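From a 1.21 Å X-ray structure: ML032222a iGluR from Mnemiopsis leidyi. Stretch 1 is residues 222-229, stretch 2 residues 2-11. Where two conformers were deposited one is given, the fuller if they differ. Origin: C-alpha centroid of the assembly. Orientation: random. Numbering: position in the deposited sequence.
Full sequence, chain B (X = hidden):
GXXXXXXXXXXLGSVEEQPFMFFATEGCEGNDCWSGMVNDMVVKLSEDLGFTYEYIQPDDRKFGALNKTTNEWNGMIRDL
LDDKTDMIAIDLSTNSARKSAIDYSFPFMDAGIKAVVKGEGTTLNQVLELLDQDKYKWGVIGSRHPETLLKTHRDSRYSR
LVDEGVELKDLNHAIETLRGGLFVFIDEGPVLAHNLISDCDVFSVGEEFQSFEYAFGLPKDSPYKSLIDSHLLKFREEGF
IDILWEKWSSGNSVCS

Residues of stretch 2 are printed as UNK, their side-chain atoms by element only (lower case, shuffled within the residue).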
# COMPACT_ATOMS: atom_id res chain seq x y z
N SER B 222 6.60 -3.91 -19.63
CA SER B 222 6.33 -5.34 -19.49
C SER B 222 4.90 -5.69 -19.94
O SER B 222 3.95 -5.06 -19.52
CB SER B 222 6.45 -5.78 -18.03
OG SER B 222 6.02 -7.12 -17.89
N PRO B 223 4.74 -6.74 -20.76
CA PRO B 223 3.39 -7.15 -21.13
C PRO B 223 2.67 -7.91 -20.01
O PRO B 223 1.50 -8.26 -20.19
CB PRO B 223 3.63 -8.07 -22.33
CG PRO B 223 4.99 -8.62 -22.10
CD PRO B 223 5.78 -7.53 -21.45
N TYR B 224 3.33 -8.14 -18.89
CA TYR B 224 2.76 -8.98 -17.83
C TYR B 224 2.27 -8.20 -16.62
O TYR B 224 1.70 -8.79 -15.70
CB TYR B 224 3.82 -9.98 -17.37
CG TYR B 224 4.46 -10.76 -18.52
CD1 TYR B 224 3.68 -11.42 -19.46
CD2 TYR B 224 5.84 -10.81 -18.67
CE1 TYR B 224 4.25 -12.12 -20.51
CE2 TYR B 224 6.43 -11.52 -19.71
CZ TYR B 224 5.63 -12.17 -20.63
OH TYR B 224 6.20 -12.85 -21.69
N LYS B 225 2.51 -6.90 -16.61
CA LYS B 225 2.18 -6.06 -15.45
C LYS B 225 0.70 -6.10 -15.05
O LYS B 225 0.37 -6.25 -13.88
CB LYS B 225 2.65 -4.61 -15.65
CG LYS B 225 2.24 -3.69 -14.49
CD LYS B 225 3.04 -2.39 -14.44
CE LYS B 225 2.33 -1.29 -13.62
NZ LYS B 225 2.01 -1.68 -12.24
N SER B 226 -0.18 -5.96 -16.03
CA SER B 226 -1.60 -5.92 -15.73
C SER B 226 -2.10 -7.20 -15.06
O SER B 226 -2.89 -7.16 -14.12
CB SER B 226 -2.40 -5.62 -17.00
OG SER B 226 -2.13 -4.31 -17.48
N LEU B 227 -1.65 -8.35 -15.55
CA LEU B 227 -1.99 -9.63 -14.94
C LEU B 227 -1.40 -9.81 -13.55
O LEU B 227 -2.09 -10.24 -12.63
CB LEU B 227 -1.54 -10.78 -15.84
CG LEU B 227 -2.41 -11.00 -17.06
CD1 LEU B 227 -1.73 -11.92 -18.06
CD2 LEU B 227 -3.74 -11.58 -16.63
N ILE B 228 -0.14 -9.47 -13.39
CA ILE B 228 0.48 -9.57 -12.07
C ILE B 228 -0.25 -8.66 -11.06
O ILE B 228 -0.56 -9.09 -9.95
CB ILE B 228 1.99 -9.26 -12.13
CG1 ILE B 228 2.72 -10.33 -12.95
CG2 ILE B 228 2.59 -9.13 -10.71
CD1 ILE B 228 2.73 -11.70 -12.32
N ASP B 229 -0.55 -7.43 -11.47
CA ASP B 229 -1.25 -6.48 -10.61
C ASP B 229 -2.61 -7.02 -10.17
O ASP B 229 -2.97 -6.97 -9.00
CB ASP B 229 -1.43 -5.13 -11.32
CG ASP B 229 -0.14 -4.33 -11.43
OD1 ASP B 229 0.88 -4.70 -10.81
OD2 ASP B 229 -0.21 -3.29 -12.11
N UNK B 2 -3.24 -8.66 -25.53
CA UNK B 2 -3.32 -10.00 -26.11
C UNK B 2 -2.32 -10.94 -25.43
O UNK B 2 -2.70 -12.04 -25.04
c UNK B 2 -3.08 -9.95 -27.62
o UNK B 2 -3.68 -11.08 -28.25
N UNK B 3 -1.07 -10.51 -25.28
CA UNK B 3 -0.06 -11.36 -24.64
C UNK B 3 -0.49 -11.70 -23.21
O UNK B 3 -0.98 -10.82 -22.47
c UNK B 3 3.95 -9.29 -27.08
c UNK B 3 1.32 -10.68 -24.61
c UNK B 3 3.39 -9.86 -25.78
n UNK B 3 4.16 -10.32 -28.14
c UNK B 3 1.99 -10.43 -25.97
N UNK B 4 -0.34 -12.96 -22.83
CA UNK B 4 -0.56 -13.37 -21.44
C UNK B 4 0.61 -14.24 -21.02
O UNK B 4 1.59 -14.35 -21.75
c UNK B 4 -2.05 -15.33 -22.10
c UNK B 4 -1.91 -14.08 -21.25
n UNK B 4 -3.17 -15.43 -22.81
o UNK B 4 -1.18 -16.20 -22.11
N UNK B 5 0.50 -14.87 -19.86
CA UNK B 5 1.60 -15.62 -19.27
C UNK B 5 1.53 -17.13 -19.52
O UNK B 5 2.44 -17.87 -19.12
c UNK B 5 2.05 -13.59 -16.01
c UNK B 5 1.66 -15.34 -17.78
c UNK B 5 2.38 -14.04 -17.41
c UNK B 5 3.88 -14.19 -17.56
N UNK B 6 0.48 -17.60 -20.18
CA UNK B 6 0.34 -19.05 -20.35
C UNK B 6 1.47 -19.62 -21.22
O UNK B 6 1.69 -19.19 -22.37
c UNK B 6 -3.54 -18.99 -20.65
c UNK B 6 -2.16 -18.89 -20.04
c UNK B 6 -1.15 -20.91 -21.09
c UNK B 6 -1.03 -19.40 -20.95
N UNK B 7 2.20 -20.57 -20.67
CA UNK B 7 3.32 -21.19 -21.37
C UNK B 7 4.64 -20.42 -21.30
O UNK B 7 5.67 -20.93 -21.72
N UNK B 8 4.64 -19.20 -20.78
CA UNK B 8 5.87 -18.43 -20.65
C UNK B 8 6.76 -19.04 -19.59
O UNK B 8 6.29 -19.72 -18.68
c UNK B 8 5.40 -15.90 -22.61
n UNK B 8 6.07 -14.49 -24.99
n UNK B 8 4.47 -15.26 -23.53
c UNK B 8 4.80 -14.61 -24.63
n UNK B 8 3.86 -14.08 -25.38
c UNK B 8 4.68 -16.24 -21.33
c UNK B 8 5.55 -16.97 -20.29
N UNK B 9 8.06 -18.79 -19.72
CA UNK B 9 9.04 -19.15 -18.70
C UNK B 9 9.65 -17.87 -18.16
O UNK B 9 10.40 -17.20 -18.86
n UNK B 9 10.82 -21.37 -17.23
c UNK B 9 10.14 -20.04 -19.26
c UNK B 9 12.40 -20.04 -17.97
n UNK B 9 12.84 -20.71 -16.86
c UNK B 9 11.13 -20.46 -18.22
c UNK B 9 11.87 -21.52 -16.43
N UNK B 10 9.31 -17.52 -16.93
CA UNK B 10 9.79 -16.31 -16.30
C UNK B 10 11.09 -16.54 -15.53
O UNK B 10 11.23 -17.51 -14.81
c UNK B 10 7.38 -15.31 -15.95
c UNK B 10 8.73 -15.73 -15.36
c UNK B 10 6.53 -14.62 -14.89
c UNK B 10 7.58 -14.41 -17.18
N UNK B 11 12.01 -15.60 -15.68
CA UNK B 11 13.21 -15.52 -14.87
C UNK B 11 12.93 -14.50 -13.79
O UNK B 11 12.63 -13.34 -14.09
n UNK B 11 16.05 -14.25 -19.39
c UNK B 11 14.79 -16.12 -16.85
c UNK B 11 14.41 -15.12 -15.73
c UNK B 11 14.90 -13.74 -18.98
n UNK B 11 13.94 -14.52 -18.51
n UNK B 11 14.67 -12.43 -19.05
c UNK B 11 14.05 -15.93 -18.20
O HOH W 1 -0.25 -8.19 -22.37

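Position 2 has two side-chain atoms, one carbon and then one oxygen. None reaches stretch 1. A short hydroxyl side chain is serine, S2.

Position 3 has four carbons in an unbranched row ending in nitrogen. A carbon of the chain lies against P223, and the end leads away. This is lysine, K3. The distance from CD of K3 to CB of P223 is 3.9 Å. A water donates to O of K3 at 2.7 Å and to O of P223 at 2.8 Å, so it bridges the two backbones.

Position 4 has two carbons, the second carrying one oxygen and one nitrogen. Its CB lies 3.9 Å from CD1 of L227. This is an amide, asparagine, N4. Its OD1 accepts from the backbone N of position 6 at 2.9 Å. Its backbone O lies at the edge of the Y224 ring, 3.7 Å from CE1 of Y224.

Position 5 has four carbons forked at the second. One branch end sits over a face of the Y224 ring. The fork places it as leucine, L5. CD2 of L5 is 3.6 Å from the centroid of the Y224 ring, a CH-pi contact. CD1 of L5 is 4.2 Å from CD1 of I228.

Position 6 has four carbons forked at the first, with one arm two carbons long. It does not touch stretch 1. This is isoleucine, I6.

Position 7 has no side-chain atoms, so it is glycine, G7. At phi 83° and psi -8°, a CB would be jammed against O of I6. The type II turn from L5 to position 8 uses this backbone.

Position 8 has three carbons, a nitrogen, then a carbon carrying two more nitrogens. A carbon of the chain lies 3.3 Å from OH of Y224. The guanidinium marks arginine, R8. That carbon is CD of R8, and OH of Y224 lies over one guanidinium face. NE of R8 makes a weak bond to O of N4 at 3.5 Å.

Position 9 has one carbon and a five-membered ring of three carbons and two nitrogens. It is out of reach. This is histidine, H9.

Position 10 has four carbons forked at the second. Its CA-to-CB bond points toward stretch 1, and one branch end lies near the Y224 ring. It is leucine, L10. CD2 of L10 is 4.0 Å from CE2 of Y224.

Position 11 has three carbons, a nitrogen, then a carbon carrying two more nitrogens. It is out of reach of stretch 1. This is arginine, R11.

The contact centres on Y224, packed by L5, R8 and L10. No direct hydrogen bond crosses; packing and the bridging water join the stretches.

Stretch 2, residues 2-11: SKNLIGRHLR
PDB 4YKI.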